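Local coordinates for protein tRNA (adenine(58)-N(1))-methyltransferase TrmI (Thermus thermophilus, PDB 2PWY) that methylates N1 of adenosine 58 in tRNA using S-adenosyl-L-methionine as methyl donor, and is required for growth at extreme temperatures, at residues Ala85-Thr90 with Leu222-Arg227; Ala196-Pro199 with Gln203-Glu206; Gly109-Leu114 with Val124-Ala129. All coordinates share one frame; numbering follows the deposited sequence.

Contact 1 of 3, residues Ala85-Thr90 with Leu222-Arg227; sequences ASAMVT and LEVGWR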
loop_
_atom_site.group_PDB
_atom_site.type_symbol
_atom_site.label_atom_id
_atom_site.label_comp_id
_atom_site.label_asym_id
_atom_site.label_seq_id
_atom_site.Cartn_x
_atom_site.Cartn_y
_atom_site.Cartn_z
ATOM N N ALA A 85 14.389 -7.676 7.283
ATOM C CA ALA A 85 15.754 -7.767 7.824
ATOM C C ALA A 85 16.586 -6.577 7.330
ATOM O O ALA A 85 17.314 -5.950 8.102
ATOM C CB ALA A 85 16.397 -9.088 7.446
ATOM N N SER A 86 16.434 -6.256 6.051
ATOM C CA SER A 86 17.040 -5.074 5.443
ATOM C C SER A 86 16.671 -3.789 6.201
ATOM O O SER A 86 17.550 -2.982 6.559
ATOM C CB SER A 86 16.578 -4.986 3.979
ATOM O OG SER A 86 17.120 -3.852 3.330
ATOM N N ALA A 87 15.375 -3.596 6.455
ATOM C CA ALA A 87 14.899 -2.424 7.195
ATOM C C ALA A 87 15.409 -2.420 8.630
ATOM O O ALA A 87 15.787 -1.364 9.154
ATOM C CB ALA A 87 13.379 -2.337 7.155
ATOM N N MET A 88 15.431 -3.591 9.265
ATOM C CA MET A 88 15.892 -3.662 10.660
ATOM C C MET A 88 17.335 -3.204 10.821
ATOM O O MET A 88 17.660 -2.506 11.777
ATOM C CB MET A 88 15.709 -5.063 11.235
ATOM C CG MET A 88 14.263 -5.398 11.458
ATOM S SD MET A 88 14.042 -7.073 12.060
ATOM C CE MET A 88 14.528 -6.852 13.777
ATOM N N VAL A 89 18.195 -3.573 9.875
ATOM C CA VAL A 89 19.590 -3.143 9.932
ATOM C C VAL A 89 19.709 -1.618 9.856
ATOM O O VAL A 89 20.517 -1.015 10.570
ATOM C CB VAL A 89 20.417 -3.837 8.847
ATOM C CG1 VAL A 89 21.805 -3.200 8.733
ATOM C CG2 VAL A 89 20.520 -5.336 9.180
ATOM N N THR A 90 18.888 -0.998 9.010
ATOM C CA THR A 90 18.884 0.457 8.883
ATOM C C THR A 90 18.285 1.122 10.124
ATOM O O THR A 90 18.806 2.122 10.618
ATOM C CB THR A 90 18.130 0.911 7.616
ATOM O OG1 THR A 90 18.812 0.376 6.469
ATOM C CG2 THR A 90 18.137 2.453 7.511
ATOM N N LEU A 222 6.273 0.465 12.233
ATOM C CA LEU A 222 6.080 0.523 10.788
ATOM C C LEU A 222 5.884 -0.821 10.118
ATOM O O LEU A 222 6.190 -1.871 10.698
ATOM C CB LEU A 222 7.197 1.324 10.119
ATOM C CG LEU A 222 8.627 0.797 10.205
ATOM C CD1 LEU A 222 8.847 -0.124 9.053
ATOM C CD2 LEU A 222 9.620 1.950 10.126
ATOM N N GLU A 223 5.334 -0.755 8.909
ATOM C CA GLU A 223 5.196 -1.899 8.026
ATOM C C GLU A 223 6.021 -1.637 6.779
ATOM O O GLU A 223 5.842 -0.609 6.100
ATOM C CB GLU A 223 3.744 -2.070 7.569
ATOM C CG GLU A 223 2.714 -2.181 8.644
ATOM C CD GLU A 223 1.325 -2.135 8.059
ATOM O OE1 GLU A 223 0.516 -1.287 8.495
ATOM O OE2 GLU A 223 1.058 -2.934 7.130
ATOM N N VAL A 224 6.913 -2.572 6.478
ATOM C CA VAL A 224 7.712 -2.525 5.266
ATOM C C VAL A 224 6.942 -3.241 4.161
ATOM O O VAL A 224 6.445 -4.355 4.355
ATOM C CB VAL A 224 9.109 -3.186 5.482
ATOM C CG1 VAL A 224 9.921 -3.200 4.202
ATOM C CG2 VAL A 224 9.887 -2.457 6.586
ATOM N N GLY A 225 6.821 -2.580 3.017
ATOM C CA GLY A 225 6.261 -3.200 1.828
ATOM C C GLY A 225 7.242 -3.086 0.684
ATOM O O GLY A 225 7.788 -1.999 0.422
ATOM N N TRP A 226 7.474 -4.209 0.005
ATOM C CA TRP A 226 8.190 -4.198 -1.273
ATOM C C TRP A 226 7.182 -4.666 -2.310
ATOM O O TRP A 226 6.917 -5.875 -2.460
ATOM C CB TRP A 226 9.421 -5.104 -1.254
ATOM C CG TRP A 226 10.629 -4.571 -0.495
ATOM C CD1 TRP A 226 10.686 -3.485 0.333
ATOM C CD2 TRP A 226 11.945 -5.151 -0.489
ATOM N NE1 TRP A 226 11.965 -3.346 0.848
ATOM C CE2 TRP A 226 12.751 -4.355 0.355
ATOM C CE3 TRP A 226 12.515 -6.269 -1.118
ATOM C CZ2 TRP A 226 14.110 -4.642 0.587
ATOM C CZ3 TRP A 226 13.867 -6.550 -0.897
ATOM C CH2 TRP A 226 14.643 -5.742 -0.048
ATOM N N ARG A 227 6.591 -3.693 -2.990
ATOM C CA ARG A 227 5.530 -3.942 -3.957
ATOM C C ARG A 227 6.168 -4.284 -5.286
ATOM O O ARG A 227 6.714 -3.410 -5.964
ATOM C CB ARG A 227 4.646 -2.702 -4.069
ATOM C CG ARG A 227 3.460 -2.826 -5.003
ATOM C CD ARG A 227 2.606 -1.548 -4.875
ATOM N NE ARG A 227 1.453 -1.476 -5.787
ATOM C CZ ARG A 227 0.386 -2.276 -5.738
ATOM N NH1 ARG A 227 0.306 -3.268 -4.848
ATOM N NH2 ARG A 227 -0.598 -2.098 -6.604
#
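With V224 CG1 set anti to the backbone N (chi1 177°), the other methyl, CG2, lies beside that nitrogen and meets A87, while a first torsion of -75° at W226 swings the indole toward the same helix, where its six-membered ring comes up to S86. The V224 contact is the tighter: CG2 touches A87 CB at 3.5 Å, the methyl of A87 pointing almost straight at V224 CG2, whose own bond from CB meets the line of contact at a slant. At W226 the approach is looser. S86 OG sits at the rim of the indole, near its plane and 4.1 Å from CZ2, a van der Waals neighbour. The serine hydroxyl is engaged instead by T90 OG1 of the second subunit, and T90 OG1 of this chain is paired in the same way with S86 OG of the second subunit, so helix 82-91 meets its counterpart through a reciprocal pair of hydroxyl bonds. No hydrogen bond joins the two segments, and A87 CA lies 7.4 Å from V224 CA. The small side chain of A87 is consistent with this close approach to V224. K83, just upstream on the helix, adds a polar tie by bonding V224 O through NZ.

The pairing extends into the assembly: W226 also packs on A87 of the second subunit, and 222-227 forms an antiparallel ladder with a strand of that chain. This is helix-on-sheet packing in the class I methyltransferase fold, at the long strand 216-232 through which two catalytic domains share a continuous sheet.

Contact 2 of 3, residues Ala196-Pro199 with Gln203-Glu206; sequences AYLP and QVLE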
loop_
_atom_site.group_PDB
_atom_site.type_symbol
_atom_site.label_atom_id
_atom_site.label_comp_id
_atom_site.label_asym_id
_atom_site.label_seq_id
_atom_site.Cartn_x
_atom_site.Cartn_y
_atom_site.Cartn_z
ATOM N N ALA A 196 12.151 -4.646 17.228
ATOM C CA ALA A 196 11.460 -5.932 17.310
ATOM C C ALA A 196 10.563 -6.169 16.106
ATOM O O ALA A 196 9.898 -5.253 15.621
ATOM C CB ALA A 196 10.632 -6.033 18.581
ATOM N N TYR A 197 10.538 -7.428 15.672
ATOM C CA TYR A 197 9.741 -7.902 14.539
ATOM C C TYR A 197 8.558 -8.690 15.107
ATOM O O TYR A 197 8.749 -9.645 15.854
ATOM C CB TYR A 197 10.670 -8.778 13.702
ATOM C CG TYR A 197 10.144 -9.504 12.482
ATOM C CD1 TYR A 197 10.188 -8.907 11.215
ATOM C CD2 TYR A 197 9.721 -10.830 12.567
ATOM C CE1 TYR A 197 9.772 -9.609 10.070
ATOM C CE2 TYR A 197 9.299 -11.538 11.424
ATOM C CZ TYR A 197 9.339 -10.925 10.191
ATOM O OH TYR A 197 8.941 -11.619 9.069
ATOM N N LEU A 198 7.338 -8.261 14.787
ATOM C CA LEU A 198 6.139 -8.866 15.374
ATOM C C LEU A 198 5.000 -8.975 14.354
ATOM O O LEU A 198 4.605 -7.963 13.761
ATOM C CB LEU A 198 5.654 -8.017 16.543
ATOM C CG LEU A 198 6.484 -8.060 17.823
ATOM C CD1 LEU A 198 6.021 -6.947 18.784
ATOM C CD2 LEU A 198 6.424 -9.449 18.488
ATOM N N PRO A 199 4.476 -10.194 14.142
ATOM C CA PRO A 199 3.430 -10.345 13.122
ATOM C C PRO A 199 2.100 -9.636 13.424
ATOM O O PRO A 199 1.453 -9.131 12.488
ATOM C CB PRO A 199 3.208 -11.863 13.047
ATOM C CG PRO A 199 4.394 -12.475 13.731
ATOM C CD PRO A 199 4.830 -11.484 14.767
ATOM N N GLN A 203 0.353 -7.948 19.442
ATOM C CA GLN A 203 1.690 -8.111 20.007
ATOM C C GLN A 203 2.407 -6.761 20.074
ATOM O O GLN A 203 3.066 -6.451 21.069
ATOM C CB GLN A 203 2.510 -9.086 19.168
ATOM C CG GLN A 203 2.060 -10.529 19.274
ATOM C CD GLN A 203 2.776 -11.387 18.258
ATOM O OE1 GLN A 203 2.633 -11.191 17.056
ATOM N NE2 GLN A 203 3.582 -12.328 18.739
ATOM N N VAL A 204 2.262 -5.962 19.013
ATOM C CA VAL A 204 2.824 -4.609 18.977
ATOM C C VAL A 204 2.320 -3.782 20.153
ATOM O O VAL A 204 3.102 -3.179 20.881
ATOM C CB VAL A 204 2.509 -3.883 17.638
ATOM C CG1 VAL A 204 2.883 -2.377 17.717
ATOM C CG2 VAL A 204 3.233 -4.577 16.464
ATOM N N LEU A 205 1.008 -3.770 20.357
ATOM C CA LEU A 205 0.426 -2.979 21.430
ATOM C C LEU A 205 0.903 -3.471 22.789
ATOM O O LEU A 205 1.183 -2.661 23.673
ATOM C CB LEU A 205 -1.111 -2.979 21.336
ATOM C CG LEU A 205 -1.666 -2.251 20.102
ATOM C CD1 LEU A 205 -3.134 -2.642 19.885
ATOM C CD2 LEU A 205 -1.504 -0.735 20.246
ATOM N N GLU A 206 1.003 -4.792 22.946
ATOM C CA GLU A 206 1.507 -5.375 24.184
ATOM C C GLU A 206 2.953 -4.928 24.455
ATOM O O GLU A 206 3.282 -4.549 25.585
ATOM C CB GLU A 206 1.387 -6.911 24.181
ATOM C CG GLU A 206 1.759 -7.533 25.527
ATOM C CD GLU A 206 1.225 -8.953 25.725
ATOM O OE1 GLU A 206 0.509 -9.488 24.843
ATOM O OE2 GLU A 206 1.528 -9.528 26.794
#
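L198 and Q203 cross at a slant, the forked end of the leucine lying against the root of the glutamine and the peptide behind it. The two methyls divide the work. CD2 rests on Q203 CB at 4.0 Å, and CD1 lies over the backbone of the helix, 3.8 Å from Q203 O. Nearer the strand, L198 CB faces V204 CG2 at 4.2 Å, so the leucine is applied to two successive helix residues.

Q203 leaves the helix with CG beside its own backbone N (chi1 -71°) and continues extended to the amide (chi2 171°), which brings the carboxamide over to P199. There OE1 lies 3.2 Å from P199 CD, a carbon contact, with the oxygen over a face of the pyrrolidine ring on the CD side. The oxygen's polar partner is the amide N of N200, the residue following P199, while NE2 makes a weak hydrogen bond to M175 O. The glutamine thus spans the turn between strand and helix, its aliphatic part on leucine and its amide held chiefly by N200 through OE1. V204 completes the apolar layer on the sheet side, where it packs against F248 and V250 of strand 248-254; L205 meets L205 of the fourth subunit.

The side chain of P199 is about 6 Å from that of D173, an S-adenosyl-L-methionine-binding residue, but the contact itself contains no ligand atom. It is the tight strand-turn-helix connection at the C-terminal end of strand 192-198, by which helix 201-211 folds back on the sheet of the Rossmann-like methyltransferase domain.

Contact 3 of 3, residues Gly109-Leu114 with Val124-Ala129; sequences GLTLFL and VESYEA. With SAH (S-adenosyl-L-homocysteine), chain E.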
loop_
_atom_site.group_PDB
_atom_site.type_symbol
_atom_site.label_atom_id
_atom_site.label_comp_id
_atom_site.label_asym_id
_atom_site.label_seq_id
_atom_site.Cartn_x
_atom_site.Cartn_y
_atom_site.Cartn_z
ATOM N N GLY A 109 18.475 -16.309 9.497
ATOM C CA GLY A 109 18.240 -15.370 8.395
ATOM C C GLY A 109 18.619 -13.955 8.787
ATOM O O GLY A 109 19.464 -13.332 8.144
ATOM N N LEU A 110 17.993 -13.445 9.845
ATOM C CA LEU A 110 18.342 -12.109 10.347
ATOM C C LEU A 110 19.816 -12.074 10.787
ATOM O O LEU A 110 20.514 -11.086 10.559
ATOM C CB LEU A 110 17.394 -11.696 11.482
ATOM C CG LEU A 110 17.628 -10.292 12.057
ATOM C CD1 LEU A 110 17.641 -9.236 10.960
ATOM C CD2 LEU A 110 16.626 -9.958 13.191
ATOM N N THR A 111 20.292 -13.168 11.385
ATOM C CA THR A 111 21.696 -13.271 11.796
ATOM C C THR A 111 22.644 -12.905 10.653
ATOM O O THR A 111 23.600 -12.153 10.850
ATOM C CB THR A 111 22.052 -14.678 12.319
ATOM O OG1 THR A 111 21.073 -15.084 13.289
ATOM C CG2 THR A 111 23.450 -14.654 12.956
ATOM N N LEU A 112 22.364 -13.428 9.459
ATOM C CA LEU A 112 23.201 -13.140 8.300
ATOM C C LEU A 112 23.200 -11.660 7.918
ATOM O O LEU A 112 24.261 -11.091 7.627
ATOM C CB LEU A 112 22.786 -14.033 7.126
ATOM C CG LEU A 112 23.254 -15.494 7.255
ATOM C CD1 LEU A 112 22.472 -16.373 6.290
ATOM C CD2 LEU A 112 24.791 -15.631 7.022
ATOM N N PHE A 113 22.024 -11.032 7.954
ATOM C CA PHE A 113 21.910 -9.596 7.671
ATOM C C PHE A 113 22.708 -8.783 8.697
ATOM O O PHE A 113 23.483 -7.875 8.346
ATOM C CB PHE A 113 20.439 -9.159 7.661
ATOM C CG PHE A 113 19.778 -9.348 6.323
ATOM C CD1 PHE A 113 19.299 -10.597 5.940
ATOM C CD2 PHE A 113 19.670 -8.272 5.436
ATOM C CE1 PHE A 113 18.696 -10.783 4.669
ATOM C CE2 PHE A 113 19.072 -8.443 4.176
ATOM C CZ PHE A 113 18.591 -9.694 3.795
ATOM N N LEU A 114 22.541 -9.133 9.969
ATOM C CA LEU A 114 23.271 -8.468 11.061
ATOM C C LEU A 114 24.796 -8.623 10.918
ATOM O O LEU A 114 25.567 -7.668 11.119
ATOM C CB LEU A 114 22.799 -9.012 12.423
ATOM C CG LEU A 114 21.317 -8.806 12.807
ATOM C CD1 LEU A 114 21.046 -9.507 14.147
ATOM C CD2 LEU A 114 20.920 -7.334 12.850
ATOM N N VAL A 124 27.999 -10.117 16.288
ATOM C CA VAL A 124 26.592 -10.461 16.489
ATOM C C VAL A 124 26.583 -11.455 17.664
ATOM O O VAL A 124 27.135 -12.552 17.575
ATOM C CB VAL A 124 25.955 -11.101 15.211
ATOM C CG1 VAL A 124 24.456 -11.424 15.442
ATOM C CG2 VAL A 124 26.136 -10.196 13.987
ATOM N N GLU A 125 25.997 -11.037 18.782
ATOM C CA GLU A 125 25.869 -11.874 19.965
ATOM C C GLU A 125 24.459 -12.443 19.926
ATOM O O GLU A 125 23.509 -11.753 20.274
ATOM C CB GLU A 125 26.022 -10.985 21.194
ATOM C CG GLU A 125 26.277 -11.717 22.478
ATOM C CD GLU A 125 27.755 -11.858 22.724
ATOM O OE1 GLU A 125 28.363 -10.914 23.265
ATOM O OE2 GLU A 125 28.303 -12.902 22.341
ATOM N N SER A 126 24.320 -13.697 19.503
ATOM C CA SER A 126 23.008 -14.235 19.176
ATOM C C SER A 126 22.569 -15.335 20.134
ATOM O O SER A 126 23.347 -16.247 20.434
ATOM C CB SER A 126 23.016 -14.759 17.731
ATOM O OG SER A 126 21.704 -15.051 17.289
ATOM N N TYR A 127 21.328 -15.252 20.612
ATOM C CA TYR A 127 20.802 -16.225 21.591
ATOM C C TYR A 127 19.652 -17.012 21.020
ATOM O O TYR A 127 18.776 -16.450 20.366
ATOM C CB TYR A 127 20.333 -15.520 22.881
ATOM C CG TYR A 127 21.505 -15.071 23.702
ATOM C CD1 TYR A 127 21.908 -15.789 24.820
ATOM C CD2 TYR A 127 22.253 -13.954 23.322
ATOM C CE1 TYR A 127 23.020 -15.387 25.566
ATOM C CE2 TYR A 127 23.361 -13.557 24.055
ATOM C CZ TYR A 127 23.740 -14.281 25.163
ATOM O OH TYR A 127 24.847 -13.884 25.880
ATOM N N GLU A 128 19.643 -18.316 21.284
ATOM C CA GLU A 128 18.542 -19.172 20.853
ATOM C C GLU A 128 18.255 -20.228 21.918
ATOM O O GLU A 128 19.156 -20.965 22.302
ATOM C CB GLU A 128 18.892 -19.836 19.508
ATOM C CG GLU A 128 17.932 -20.928 19.040
ATOM C CD GLU A 128 16.491 -20.471 18.953
ATOM O OE1 GLU A 128 16.192 -19.532 18.168
ATOM O OE2 GLU A 128 15.647 -21.067 19.658
ATOM N N ALA A 129 16.998 -20.291 22.366
ATOM C CA ALA A 129 16.572 -21.197 23.453
ATOM C C ALA A 129 16.452 -22.657 23.035
ATOM O O ALA A 129 16.624 -23.564 23.861
ATOM C CB ALA A 129 15.245 -20.719 24.046
HETATM N N SAH E . 14.959 -14.012 12.930
HETATM C CA SAH E . 15.119 -15.501 12.856
HETATM C CB SAH E . 13.813 -16.208 13.199
HETATM C CG SAH E . 13.500 -16.160 14.697
HETATM S SD SAH E . 12.088 -17.236 15.064
HETATM C C SAH E . 15.599 -15.867 11.465
HETATM O O SAH E . 15.677 -14.993 10.588
HETATM O OXT SAH E . 15.935 -17.027 11.202
HETATM C "C5'" SAH E . 12.079 -16.933 16.850
HETATM C "C4'" SAH E . 13.119 -17.786 17.586
HETATM O "O4'" SAH E . 13.336 -17.236 18.869
HETATM C "C3'" SAH E . 12.721 -19.250 17.816
HETATM O "O3'" SAH E . 13.771 -20.077 17.323
HETATM C "C2'" SAH E . 12.562 -19.373 19.332
HETATM O "O2'" SAH E . 13.001 -20.608 19.850
HETATM C "C1'" SAH E . 13.479 -18.282 19.825
HETATM N N9 SAH E . 13.164 -17.638 21.110
HETATM C C8 SAH E . 11.947 -17.172 21.523
HETATM N N7 SAH E . 12.127 -16.575 22.723
HETATM C C5 SAH E . 13.435 -16.607 23.058
HETATM C C6 SAH E . 14.149 -16.141 24.168
HETATM N N6 SAH E . 13.533 -15.496 25.172
HETATM N N1 SAH E . 15.521 -16.354 24.198
HETATM C C2 SAH E . 16.161 -17.015 23.177
HETATM N N3 SAH E . 15.441 -17.479 22.094
HETATM C C4 SAH E . 14.103 -17.274 22.039
#
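G109 and L110 grip the carboxylate of S-adenosylhomocysteine from the start of helix 109-118, while E128, closing strand 123-128, holds the ribose. G109 N donates to the ligand's OXT at 3.1 Å. The next amide, L110 N, donates to the other carboxylate oxygen, O of the ligand, at 2.9 Å. The absence of a side chain at G109 lets the carboxylate come close. Bent at chi2 (55°), E128 offers a forked carboxylate: OE1 accepts from O3' at 2.6 Å and OE2 from O2' at 2.7 Å. Replacing E128 by alanine is likely to leave both ribose hydroxyls without these acceptors and the sugar freer to shift. The carboxylate is itself positioned by the amides of G106, on OE1, and R130, on OE2.

Helix and strand belong to the beta-alpha-beta unit 99-103, 109-118, 123-128 of the class I fold, whose glycine-rich turn and strand-end acid receive the cofactor. Behind the ligand they run almost antiparallel (169°), packed together through V124: its CG2 touches L114 CB at 3.9 Å, and CG1 lies 4.2 Å from T111 CG2. T111 OG1 and S126 OG face each other without bonding; both bind E102 OE1, and S126 OG also bonds T105 OG1.

Overall arrangement
All three contacts set a helix against the eight-stranded mixed sheet of the catalytic domain, using different strands. Contacts 1 and 3 are buried; contact 2, farther from the chain centre, is partly buried. Contact 3 alone contains ligand-binding residues and pairs polar cofactor recognition with an apolar seam. Contact 1 is a sparse apolar touch backed by a second subunit, and contact 2 mixes leucine packing with an amide that ties down a turn. Helix 82-91 bridges them: A85 packs on F113 and L110 of contact 3, and M88 on Y197 of contact 2. Contacts 2 and 3 do not touch, their nearest atoms being about 6 Å apart.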